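Local coordinates for fibronectin type III domain-containing protein (PDB 6P2K), which probably hydrolyses the glucan backbone of xyloglucan, as a glycoside hydrolase of family 74 built from seven-bladed beta-propellers, and also binds zinc ions, at residues 165-170 with 182-187; 210-215 with 226-231; 102-107 with 116-121. All coordinates share one frame; numbering follows the deposited sequence.

Contact 1. Residues 165-170 with 182-187; sequences NVYSVV and GSNKGV
Tyr167 and Asn184 cross obliquely, ring and amide planes 82° apart. OD1 of Asn184 lies at the ring edge, in its plane, 3.3 Å from Tyr167 CE2. ND2 of Asn184 donates to Tyr167 OH over 3.1 Å, in a bond bent to 136° at the hydrogen. Both polar ends have further partners, since Lys212 NZ bonds to Tyr167 OH and Asn184 OD1, and Asp163 takes Asn184 ND2. Two donors grip Asn165 O: the backbone N of Asn184 at 3.0 Å, and Ser183 OG at 2.8 Å from above the carbonyl plane. With OG anti to its backbone N (chi1 168°), Ser183 can also accept from Lys185 N, an ST turn. Farther along, Tyr167 and Ser168 both face Gly182 in a classic beta bulge; Gly182 O takes Tyr167 N at 2.7 Å and, weakly, Ser168 N. An alanine in place of Tyr167 would probably leave Lys212 NZ one partner short and the Asn184 amide freer to turn. The hairpin of strands 166-171 and 179-183 lies between strand 210-216, whose Ile214 N donates to Ser168 OG, and strand 114-119, on which Val166 and Val169 pack.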
loop_
_atom_site.group_PDB
_atom_site.type_symbol
_atom_site.label_atom_id
_atom_site.label_comp_id
_atom_site.label_asym_id
_atom_site.label_seq_id
_atom_site.Cartn_x
_atom_site.Cartn_y
_atom_site.Cartn_z
ATOM N N ASN B 165 12.155 -62.748 -9.547
ATOM C CA ASN B 165 12.765 -61.472 -9.907
ATOM C C ASN B 165 14.252 -61.470 -9.574
ATOM O O ASN B 165 14.639 -61.702 -8.425
ATOM C CB ASN B 165 12.048 -60.339 -9.173
ATOM C CG ASN B 165 12.367 -58.970 -9.742
ATOM O OD1 ASN B 165 13.094 -58.845 -10.726
ATOM N ND2 ASN B 165 11.819 -57.933 -9.121
ATOM N N VAL B 166 15.086 -61.219 -10.581
ATOM C CA VAL B 166 16.527 -61.082 -10.400
ATOM C C VAL B 166 16.867 -59.600 -10.385
ATOM O O VAL B 166 16.421 -58.842 -11.257
ATOM C CB VAL B 166 17.310 -61.815 -11.503
ATOM C CG1 VAL B 166 18.803 -61.572 -11.338
ATOM C CG2 VAL B 166 17.001 -63.302 -11.471
ATOM N N TYR B 167 17.658 -59.182 -9.399
ATOM C CA TYR B 167 17.981 -57.775 -9.215
ATOM C C TYR B 167 19.359 -57.396 -9.742
ATOM O O TYR B 167 19.509 -56.324 -10.335
ATOM C CB TYR B 167 17.870 -57.402 -7.734
ATOM C CG TYR B 167 16.455 -57.490 -7.211
ATOM C CD1 TYR B 167 15.498 -56.553 -7.581
ATOM C CD2 TYR B 167 16.070 -58.515 -6.354
ATOM C CE1 TYR B 167 14.201 -56.632 -7.109
ATOM C CE2 TYR B 167 14.774 -58.601 -5.876
ATOM C CZ TYR B 167 13.844 -57.659 -6.256
ATOM O OH TYR B 167 12.553 -57.738 -5.786
ATOM N N SER B 168 20.373 -58.241 -9.557
ATOM C CA SER B 168 21.698 -57.910 -10.062
ATOM C C SER B 168 22.455 -59.176 -10.443
ATOM O O SER B 168 22.161 -60.276 -9.968
ATOM C CB SER B 168 22.504 -57.087 -9.045
ATOM O OG SER B 168 22.219 -57.480 -7.716
ATOM N N VAL B 169 23.436 -58.989 -11.325
ATOM C CA VAL B 169 24.315 -60.044 -11.821
ATOM C C VAL B 169 25.709 -59.441 -11.923
ATOM O O VAL B 169 25.916 -58.485 -12.677
ATOM C CB VAL B 169 23.864 -60.581 -13.193
ATOM C CG1 VAL B 169 24.936 -61.476 -13.793
ATOM C CG2 VAL B 169 22.540 -61.324 -13.076
ATOM N N VAL B 170 26.664 -59.983 -11.167
ATOM C CA VAL B 170 27.980 -59.371 -11.036
ATOM C C VAL B 170 29.063 -60.431 -11.195
ATOM O O VAL B 170 29.035 -61.464 -10.515
ATOM C CB VAL B 170 28.131 -58.634 -9.691
ATOM C CG1 VAL B 170 27.752 -59.547 -8.533
ATOM C CG2 VAL B 170 29.547 -58.100 -9.529
ATOM N N GLY B 182 21.695 -61.918 -7.620
ATOM C CA GLY B 182 20.882 -61.641 -6.455
ATOM C C GLY B 182 19.412 -61.589 -6.806
ATOM O O GLY B 182 19.003 -60.810 -7.669
ATOM N N SER B 183 18.605 -62.412 -6.145
ATOM C CA SER B 183 17.226 -62.601 -6.567
ATOM C C SER B 183 16.328 -62.733 -5.347
ATOM O O SER B 183 16.792 -62.872 -4.215
ATOM C CB SER B 183 17.089 -63.834 -7.469
ATOM O OG SER B 183 15.730 -64.184 -7.646
ATOM N N ASN B 184 15.019 -62.674 -5.594
ATOM C CA ASN B 184 14.072 -63.086 -4.569
ATOM C C ASN B 184 14.171 -64.581 -4.291
ATOM O O ASN B 184 13.672 -65.047 -3.263
ATOM C CB ASN B 184 12.643 -62.715 -4.974
ATOM C CG ASN B 184 12.371 -61.222 -4.859
ATOM O OD1 ASN B 184 12.866 -60.551 -3.951
ATOM N ND2 ASN B 184 11.580 -60.694 -5.788
ATOM N N LYS B 185 14.791 -65.344 -5.193
ATOM C CA LYS B 185 15.109 -66.735 -4.894
ATOM C C LYS B 185 16.146 -66.826 -3.783
ATOM O O LYS B 185 16.078 -67.717 -2.927
ATOM C CB LYS B 185 15.624 -67.434 -6.152
ATOM C CG LYS B 185 14.673 -67.401 -7.335
ATOM C CD LYS B 185 13.331 -68.004 -6.959
ATOM C CE LYS B 185 12.465 -68.244 -8.182
ATOM N NZ LYS B 185 12.441 -69.671 -8.584
ATOM N N GLY B 186 17.094 -65.906 -3.778
ATOM C CA GLY B 186 18.256 -65.929 -2.924
ATOM C C GLY B 186 19.483 -65.590 -3.746
ATOM O O GLY B 186 19.387 -65.260 -4.929
ATOM N N VAL B 187 20.651 -65.667 -3.115
ATOM C CA VAL B 187 21.908 -65.403 -3.802
ATOM C C VAL B 187 22.441 -66.717 -4.353
ATOM O O VAL B 187 22.625 -67.684 -3.607
ATOM C CB VAL B 187 22.926 -64.742 -2.862
ATOM C CG1 VAL B 187 24.297 -64.724 -3.509
ATOM C CG2 VAL B 187 22.479 -63.336 -2.530
#

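Contact 2. Residues 210-215 with 226-231; sequences WNKGIA and TYAEAK
Trp210 lays one indole face against the turn after strand 222-228. The ring meets Ala230, whose CA lies over the ring centre. The methyl CB of Ala230 makes a CH-pi contact 3.6 Å from the centroid of the five-membered ring, 24° off the normal, and comes within 3.3 Å of Trp210 NE1. Ala230 is the centre of an inverse gamma turn; its CA and CB both lie over that face.

Asn211 has CG anti to the backbone N (chi1 170°). Its CB rests over one face of Tyr227, 4.2 Å from the ring centroid, while its amide turns back on its own strand: OD1 accepts from Gly213 N at 2.9 Å, an Asx turn, and ND2 donates to Gly213 O at 2.9 Å. The amide is thus held at both ends. Gly213 itself has a positive phi, where a side chain would jam against the preceding carbonyl O.

Lys212 and Thr226 cross at about a right angle, Lys212 CB 3.1 Å from Thr226 OG1. The second torsion of Lys212 (chi2 -59°) turns CD aside; farther out CE passes the methyl of Ala228, CE to CB 3.8 Å, and NZ goes to Tyr167 and Asn184 of contact 1. The threonine hydroxyl bonds to Tyr265 O. In the backbone, Trp210 and Ala228 form a hydrogen-bonded antiparallel pair, with Ala228 N to Trp210 O at 2.6 Å. Val187 of strand 187-190 packs on Asn211 and Tyr227, whereas strand 265-270 meets Lys212 through Trp266 and Thr226 through Pro268.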
loop_
_atom_site.group_PDB
_atom_site.type_symbol
_atom_site.label_atom_id
_atom_site.label_comp_id
_atom_site.label_asym_id
_atom_site.label_seq_id
_atom_site.Cartn_x
_atom_site.Cartn_y
_atom_site.Cartn_z
ATOM N N TRP B 210 14.631 -63.248 0.795
ATOM C CA TRP B 210 14.760 -62.565 -0.485
ATOM C C TRP B 210 15.926 -61.586 -0.466
ATOM O O TRP B 210 16.006 -60.716 0.405
ATOM C CB TRP B 210 13.466 -61.827 -0.824
ATOM C CG TRP B 210 12.316 -62.742 -1.083
ATOM C CD1 TRP B 210 12.286 -64.094 -0.905
ATOM C CD2 TRP B 210 11.018 -62.373 -1.562
ATOM N NE1 TRP B 210 11.055 -64.592 -1.251
ATOM C CE2 TRP B 210 10.255 -63.556 -1.656
ATOM C CE3 TRP B 210 10.426 -61.158 -1.922
ATOM C CZ2 TRP B 210 8.934 -63.560 -2.093
ATOM C CZ3 TRP B 210 9.112 -61.164 -2.358
ATOM C CH2 TRP B 210 8.381 -62.358 -2.439
ATOM N N ASN B 211 16.827 -61.730 -1.433
ATOM C CA ASN B 211 17.905 -60.772 -1.621
ATOM C C ASN B 211 17.451 -59.660 -2.556
ATOM O O ASN B 211 16.825 -59.917 -3.589
ATOM C CB ASN B 211 19.151 -61.446 -2.191
ATOM C CG ASN B 211 20.201 -60.443 -2.620
ATOM O OD1 ASN B 211 20.376 -60.176 -3.808
ATOM N ND2 ASN B 211 20.896 -59.866 -1.649
ATOM N N LYS B 212 17.771 -58.422 -2.186
ATOM C CA LYS B 212 17.398 -57.244 -2.963
ATOM C C LYS B 212 18.617 -56.608 -3.622
ATOM O O LYS B 212 18.772 -55.387 -3.641
ATOM C CB LYS B 212 16.671 -56.228 -2.088
ATOM C CG LYS B 212 15.382 -56.758 -1.482
ATOM C CD LYS B 212 14.406 -57.195 -2.568
ATOM C CE LYS B 212 13.093 -57.687 -1.975
ATOM N NZ LYS B 212 12.064 -57.924 -3.025
ATOM N N GLY B 213 19.489 -57.429 -4.175
ATOM C CA GLY B 213 20.672 -56.940 -4.849
ATOM C C GLY B 213 21.942 -57.358 -4.138
ATOM O O GLY B 213 21.978 -57.517 -2.915
ATOM N N ILE B 214 23.004 -57.547 -4.921
ATOM C CA ILE B 214 24.301 -57.932 -4.388
ATOM C C ILE B 214 25.371 -57.033 -4.983
ATOM O O ILE B 214 25.183 -56.401 -6.025
ATOM C CB ILE B 214 24.656 -59.402 -4.676
ATOM C CG1 ILE B 214 24.658 -59.644 -6.184
ATOM C CG2 ILE B 214 23.694 -60.332 -3.964
ATOM C CD1 ILE B 214 24.750 -61.082 -6.552
ATOM N N ALA B 215 26.513 -57.003 -4.305
ATOM C CA ALA B 215 27.694 -56.310 -4.786
ATOM C C ALA B 215 28.914 -57.155 -4.463
ATOM O O ALA B 215 28.967 -57.809 -3.418
ATOM C CB ALA B 215 27.826 -54.917 -4.162
ATOM N N THR B 226 21.680 -57.038 0.551
ATOM C CA THR B 226 20.539 -56.692 1.385
ATOM C C THR B 226 19.504 -57.800 1.275
ATOM O O THR B 226 19.273 -58.341 0.189
ATOM C CB THR B 226 19.910 -55.352 0.984
ATOM O OG1 THR B 226 19.041 -55.546 -0.138
ATOM C CG2 THR B 226 20.983 -54.337 0.621
ATOM N N TYR B 227 18.890 -58.143 2.404
ATOM C CA TYR B 227 17.931 -59.234 2.469
ATOM C C TYR B 227 16.626 -58.731 3.065
ATOM O O TYR B 227 16.630 -57.921 3.997
ATOM C CB TYR B 227 18.474 -60.400 3.297
ATOM C CG TYR B 227 19.355 -61.348 2.517
ATOM C CD1 TYR B 227 20.717 -61.107 2.382
ATOM C CD2 TYR B 227 18.827 -62.489 1.923
ATOM C CE1 TYR B 227 21.528 -61.976 1.672
ATOM C CE2 TYR B 227 19.630 -63.364 1.214
ATOM C CZ TYR B 227 20.978 -63.104 1.093
ATOM O OH TYR B 227 21.778 -63.974 0.390
ATOM N N ALA B 228 15.514 -59.217 2.525
ATOM C CA ALA B 228 14.196 -58.723 2.881
ATOM C C ALA B 228 13.271 -59.882 3.213
ATOM O O ALA B 228 13.462 -61.005 2.738
ATOM C CB ALA B 228 13.585 -57.900 1.745
ATOM N N GLU B 229 12.261 -59.590 4.027
ATOM C CA GLU B 229 11.199 -60.554 4.266
ATOM C C GLU B 229 10.541 -60.929 2.942
ATOM O O GLU B 229 10.560 -60.163 1.973
ATOM C CB GLU B 229 10.161 -59.977 5.230
ATOM C CG GLU B 229 10.727 -59.471 6.554
ATOM C CD GLU B 229 9.669 -59.325 7.638
ATOM O OE1 GLU B 229 8.558 -59.877 7.465
ATOM O OE2 GLU B 229 9.946 -58.653 8.659
ATOM N N ALA B 230 9.967 -62.126 2.897
ATOM C CA ALA B 230 9.337 -62.634 1.679
ATOM C C ALA B 230 7.878 -62.178 1.597
ATOM O O ALA B 230 6.941 -62.975 1.563
ATOM C CB ALA B 230 9.450 -64.152 1.621
ATOM N N LYS B 231 7.699 -60.857 1.571
ATOM C CA LYS B 231 6.376 -60.258 1.485
ATOM C C LYS B 231 6.194 -59.577 0.141
ATOM O O LYS B 231 7.071 -58.813 -0.283
ATOM C CB LYS B 231 6.158 -59.243 2.609
ATOM C CG LYS B 231 6.101 -59.857 3.983
ATOM C CD LYS B 231 6.767 -58.974 5.013
ATOM C CE LYS B 231 5.877 -58.794 6.225
ATOM N NZ LYS B 231 6.111 -57.487 6.891
#

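Contact 3. Residues 102-107 with 116-121; sequences IASIAF and IAAPGW
Ile105 with Ala117 and Ala106 with Ile116 are antiparallel pairs in the hairpin that joins strands 102-108 and 114-119, the first two strands of a four-stranded propeller blade. Ala106 and Ile116 bond reciprocally through their backbones, Ile116 N to Ala106 O at 2.9 Å. The ladder goes on with Ala118 N to Ser104 O at 3.0 Å, then shifts, as Ala118 O takes its backbone donor from Ala103 N at 3.2 Å. A water also donates to Ala118 O, at 2.8 Å, so that this carbonyl has two donors. The Ser104 hydroxyl lies beside the same water, but at a separation so short that the detail is doubtful; Ser104 OG also has a weak bond to Tyr167 O of the next blade.

Isoleucine branches meet alanine methyls and backbone. Ile102 keeps CG1 beside its backbone N and CG2 anti to it (chi1 of CG1 -64°); CG2 lies 3.3 Å from Ala118 O and also touches the Ala117 methyl. Ser104 CB lies 3.9 Å from the methyl CB of Ala118. Ala103 CB reaches the backbone of Gly120, 3.4 Å from its carbonyl C, and a CB on Gly120 would run into that methyl. Beyond it, Trp121 gives NE1 to Asp125 and its backbone N to Asn165 OD1; its side chain is about 5 Å from that of Asp124, a zinc ligand.

Side chains of both neighbouring blades pack on these alanines: Val166 and Val169 on Ala118, Leu81 on Ala117. Backbone bonds therefore set the pairing, two donors satisfy Ala118 O, and the isoleucine and alanine side chains add apolar packing.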
loop_
_atom_site.group_PDB
_atom_site.type_symbol
_atom_site.label_atom_id
_atom_site.label_comp_id
_atom_site.label_asym_id
_atom_site.label_seq_id
_atom_site.Cartn_x
_atom_site.Cartn_y
_atom_site.Cartn_z
ATOM N N ILE B 102 13.211 -58.217 -18.654
ATOM C CA ILE B 102 14.628 -58.315 -18.320
ATOM C C ILE B 102 15.079 -57.010 -17.682
ATOM O O ILE B 102 14.798 -55.925 -18.208
ATOM C CB ILE B 102 15.474 -58.641 -19.563
ATOM C CG1 ILE B 102 15.086 -60.009 -20.103
ATOM C CG2 ILE B 102 16.959 -58.617 -19.252
ATOM C CD1 ILE B 102 15.586 -60.237 -21.470
ATOM N N ALA B 103 15.795 -57.118 -16.557
ATOM C CA ALA B 103 16.223 -55.950 -15.801
ATOM C C ALA B 103 17.703 -55.974 -15.433
ATOM O O ALA B 103 18.129 -55.162 -14.604
ATOM C CB ALA B 103 15.384 -55.806 -14.528
ATOM N N SER B 104 18.497 -56.868 -16.020
ATOM C CA SER B 104 19.925 -56.928 -15.735
ATOM C C SER B 104 20.660 -57.473 -16.950
ATOM O O SER B 104 20.231 -58.469 -17.539
ATOM C CB SER B 104 20.217 -57.809 -14.513
ATOM O OG SER B 104 19.256 -57.626 -13.489
ATOM N N ILE B 105 21.760 -56.818 -17.323
ATOM C CA ILE B 105 22.657 -57.314 -18.363
ATOM C C ILE B 105 24.087 -57.152 -17.866
ATOM O O ILE B 105 24.469 -56.074 -17.398
ATOM C CB ILE B 105 22.469 -56.579 -19.706
ATOM C CG1 ILE B 105 20.988 -56.491 -20.078
ATOM C CG2 ILE B 105 23.240 -57.285 -20.809
ATOM C CD1 ILE B 105 20.599 -55.167 -20.709
ATOM N N ALA B 106 24.878 -58.221 -17.963
ATOM C CA ALA B 106 26.250 -58.207 -17.477
ATOM C C ALA B 106 27.151 -58.954 -18.450
ATOM O O ALA B 106 26.774 -60.005 -18.976
ATOM C CB ALA B 106 26.357 -58.831 -16.079
ATOM N N PHE B 107 28.342 -58.407 -18.675
ATOM C CA PHE B 107 29.327 -58.984 -19.577
ATOM C C PHE B 107 30.452 -59.650 -18.790
ATOM O O PHE B 107 30.706 -59.331 -17.627
ATOM C CB PHE B 107 29.911 -57.913 -20.503
ATOM C CG PHE B 107 28.890 -57.233 -21.369
ATOM C CD1 PHE B 107 28.211 -56.117 -20.915
ATOM C CD2 PHE B 107 28.616 -57.707 -22.639
ATOM C CE1 PHE B 107 27.275 -55.488 -21.708
ATOM C CE2 PHE B 107 27.681 -57.082 -23.437
ATOM C CZ PHE B 107 27.010 -55.970 -22.971
ATOM N N ILE B 116 25.219 -62.181 -19.968
ATOM C CA ILE B 116 24.141 -62.739 -19.164
ATOM C C ILE B 116 23.016 -61.714 -19.115
ATOM O O ILE B 116 23.244 -60.552 -18.758
ATOM C CB ILE B 116 24.616 -63.104 -17.746
ATOM C CG1 ILE B 116 25.602 -64.273 -17.794
ATOM C CG2 ILE B 116 23.433 -63.432 -16.854
ATOM C CD1 ILE B 116 26.168 -64.649 -16.446
ATOM N N ALA B 117 21.814 -62.139 -19.492
ATOM C CA ALA B 117 20.615 -61.320 -19.380
ATOM C C ALA B 117 19.679 -61.998 -18.392
ATOM O O ALA B 117 19.309 -63.160 -18.582
ATOM C CB ALA B 117 19.935 -61.130 -20.738
ATOM N N ALA B 118 19.306 -61.277 -17.340
ATOM C CA ALA B 118 18.544 -61.865 -16.255
ATOM C C ALA B 118 17.117 -61.345 -16.255
ATOM O O ALA B 118 16.908 -60.125 -16.294
ATOM C CB ALA B 118 19.210 -61.558 -14.909
ATOM N N PRO B 119 16.123 -62.230 -16.235
ATOM C CA PRO B 119 14.735 -61.783 -16.083
ATOM C C PRO B 119 14.554 -60.939 -14.830
ATOM O O PRO B 119 15.125 -61.225 -13.776
ATOM C CB PRO B 119 13.954 -63.097 -15.992
ATOM C CG PRO B 119 14.768 -64.052 -16.785
ATOM C CD PRO B 119 16.208 -63.662 -16.567
ATOM N N GLY B 120 13.756 -59.889 -14.952
ATOM C CA GLY B 120 13.522 -59.015 -13.819
ATOM C C GLY B 120 12.656 -57.841 -14.210
ATOM O O GLY B 120 12.390 -57.593 -15.391
ATOM N N TRP B 121 12.224 -57.106 -13.178
ATOM C CA TRP B 121 11.399 -55.917 -13.414
ATOM C C TRP B 121 11.506 -54.897 -12.287
ATOM O O TRP B 121 10.565 -54.116 -12.112
ATOM C CB TRP B 121 9.939 -56.327 -13.611
ATOM C CG TRP B 121 9.401 -57.125 -12.462
ATOM C CD1 TRP B 121 8.759 -56.643 -11.363
ATOM C CD2 TRP B 121 9.472 -58.547 -12.296
ATOM N NE1 TRP B 121 8.417 -57.676 -10.523
ATOM C CE2 TRP B 121 8.845 -58.854 -11.073
ATOM C CE3 TRP B 121 10.000 -59.589 -13.064
ATOM C CZ2 TRP B 121 8.733 -60.161 -10.600
ATOM C CZ3 TRP B 121 9.888 -60.883 -12.593
ATOM C CH2 TRP B 121 9.258 -61.158 -11.373
HETATM O O HOH W 1 17.094 -58.619 -13.948
#

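In the fold
Contacts 3, 1 and 2 follow one another along the chain, each closing before the next opens, and each pairs the first two strands of its own four-stranded antiparallel blade. Their order in sequence is their order in space: the centre of contact 1 is about 10 Å from that of contact 3 and about 8 Å from that of contact 2, while the centres of contacts 3 and 2 are about 17 Å apart and the two do not touch. Contact 1 thus bridges its neighbours, through Asn165 and Val166 to Trp121 and Pro119, and through Tyr167 and Asn184 to Lys212. Three consecutive blades of one propeller are joined in this way, near the zinc site of Gln16 and Asp124.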